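Long-range contact in Lin1840 protein (Listeria innocua serovar 6a, PDB 4ZO8), which probably hydrolyses terminal, non-reducing beta-D-glucosyl residues to release beta-D-glucose, as a family 3 glycoside hydrolase: residues 61-66 against 129-134. The protein carries 2 engineered substitutions. Sequence-based numbering, arbitrary orientation.
Sequences LGSSSA and DGHHVT
The imidazole of His131 meets Ser63 at its edge: CE1 lies 3.3 Å from Ser63 O, near the ring plane, and a water in that plane joins ND1 (3.1 Å) to Ser63 N (2.9 Å). A second water and, farther off, Asp129 O lie over one face, both offset toward the rim; the water bridges Ser63 OG (2.7 Å), placed there by a chi1 of 165° that sets it anti to the backbone N, to Asp129 O (2.6 Å). Tyr96 OH bonds both His131 NE2 and Asp129 OD2, coupling the two side chains, while Tyr412 OH bonds Ser63 O and its ring meets the imidazole. The one direct hydrogen bond between the segments runs from Ala66 N to Asp129 OD1 (2.9 Å), met 70° out of the carboxylate plane. Beside it Ala66 CA makes a CA-H...O contact with Asp129 O (3.3 Å). Ser65 is the N-cap of helix 66-79, its OG bonded to Asp68 N; Asp129 takes the amide of the helix's first residue. Gly130, the C-prime residue of a Schellman motif, ends helix 112-128. The contact ties the loop between strand 59-61 and helix 66-79 to the turn into strand 133-134, with strand 87-90 between the two strands in the parallel sheet of the TIM-barrel-like N-terminal domain.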
loop_
_atom_site.group_PDB
_atom_site.type_symbol
_atom_site.label_atom_id
_atom_site.label_comp_id
_atom_site.label_asym_id
_atom_site.label_seq_id
_atom_site.Cartn_x
_atom_site.Cartn_y
_atom_site.Cartn_z
ATOM N N LEU A 61 22.807 -12.414 -24.140
ATOM C CA LEU A 61 22.537 -12.101 -22.735
ATOM C C LEU A 61 23.337 -13.010 -21.835
ATOM O O LEU A 61 23.106 -14.205 -21.796
ATOM C CB LEU A 61 21.040 -12.413 -22.458
ATOM C CG LEU A 61 20.516 -12.335 -21.013
ATOM C CD1 LEU A 61 20.076 -10.978 -20.566
ATOM C CD2 LEU A 61 19.331 -13.246 -20.853
ATOM N N GLY A 62 24.238 -12.451 -21.055
ATOM C CA GLY A 62 24.908 -13.227 -20.012
ATOM C C GLY A 62 26.025 -14.155 -20.454
ATOM O O GLY A 62 26.093 -15.297 -20.007
ATOM N N SER A 63 26.891 -13.669 -21.345
ATOM C CA SER A 63 28.123 -14.384 -21.729
ATOM C C SER A 63 28.882 -14.746 -20.437
ATOM O O SER A 63 28.825 -13.994 -19.458
ATOM C CB SER A 63 28.979 -13.512 -22.653
ATOM O OG SER A 63 30.302 -13.976 -22.778
ATOM N N SER A 64 29.556 -15.887 -20.419
ATOM C CA SER A 64 30.190 -16.358 -19.180
ATOM C C SER A 64 31.641 -15.881 -19.028
ATOM O O SER A 64 32.149 -15.864 -17.910
ATOM C CB SER A 64 30.094 -17.878 -19.059
ATOM O OG SER A 64 30.900 -18.503 -20.069
ATOM N N SER A 65 32.300 -15.510 -20.143
ATOM C CA SER A 65 33.689 -14.957 -20.137
ATOM C C SER A 65 34.084 -14.357 -21.493
ATOM O O SER A 65 33.353 -14.475 -22.457
ATOM C CB SER A 65 34.696 -16.075 -19.880
ATOM O OG SER A 65 34.769 -16.907 -21.058
ATOM N N ALA A 66 35.253 -13.731 -21.540
ATOM C CA ALA A 66 35.818 -13.204 -22.795
ATOM C C ALA A 66 35.894 -14.288 -23.874
ATOM O O ALA A 66 35.505 -14.050 -24.992
ATOM C CB ALA A 66 37.185 -12.611 -22.560
ATOM N N ASP A 129 36.096 -8.643 -19.909
ATOM C CA ASP A 129 35.543 -9.973 -20.141
ATOM C C ASP A 129 34.574 -9.987 -21.278
ATOM O O ASP A 129 33.828 -10.969 -21.470
ATOM C CB ASP A 129 34.884 -10.507 -18.839
ATOM C CG ASP A 129 35.329 -11.892 -18.498
ATOM O OD1 ASP A 129 36.275 -12.467 -19.088
ATOM O OD2 ASP A 129 34.725 -12.426 -17.597
ATOM N N GLY A 130 34.572 -8.892 -22.037
ATOM C CA GLY A 130 33.867 -8.818 -23.312
ATOM C C GLY A 130 32.397 -8.416 -23.296
ATOM O O GLY A 130 31.721 -8.636 -24.275
ATOM N N HIS A 131 31.921 -7.802 -22.201
ATOM C CA HIS A 131 30.571 -7.262 -22.135
ATOM C C HIS A 131 30.495 -5.814 -22.615
ATOM O O HIS A 131 31.312 -5.003 -22.247
ATOM C CB HIS A 131 29.997 -7.334 -20.703
ATOM C CG HIS A 131 30.117 -8.679 -20.070
ATOM N ND1 HIS A 131 29.421 -9.792 -20.517
ATOM C CD2 HIS A 131 30.899 -9.104 -19.066
ATOM C CE1 HIS A 131 29.744 -10.829 -19.782
ATOM N NE2 HIS A 131 30.636 -10.438 -18.892
ATOM N N HIS A 132 29.503 -5.502 -23.455
ATOM C CA HIS A 132 29.313 -4.172 -24.031
ATOM C C HIS A 132 28.302 -3.307 -23.293
ATOM O O HIS A 132 28.361 -2.074 -23.361
ATOM C CB HIS A 132 28.743 -4.315 -25.436
ATOM C CG HIS A 132 29.545 -5.208 -26.314
ATOM N ND1 HIS A 132 28.973 -6.014 -27.272
ATOM C CD2 HIS A 132 30.876 -5.441 -26.369
ATOM C CE1 HIS A 132 29.921 -6.671 -27.919
ATOM N NE2 HIS A 132 31.081 -6.352 -27.380
ATOM N N VAL A 133 27.294 -3.961 -22.697
ATOM C CA VAL A 133 26.177 -3.305 -22.027
ATOM C C VAL A 133 26.006 -3.903 -20.634
ATOM O O VAL A 133 26.143 -5.135 -20.461
ATOM C CB VAL A 133 24.821 -3.491 -22.785
ATOM C CG1 VAL A 133 23.751 -2.655 -22.134
ATOM C CG2 VAL A 133 24.941 -3.080 -24.259
ATOM N N THR A 134 25.740 -3.039 -19.661
ATOM C CA THR A 134 25.315 -3.491 -18.337
ATOM C C THR A 134 23.879 -3.120 -18.060
ATOM O O THR A 134 23.461 -2.064 -18.442
ATOM C CB THR A 134 26.200 -3.012 -17.178
ATOM O OG1 THR A 134 25.678 -3.579 -15.947
ATOM C CG2 THR A 134 26.282 -1.488 -17.091
HETATM O O HOH W 1 27.075 -10.886 -22.229
HETATM O O HOH W 2 31.502 -11.552 -22.384
#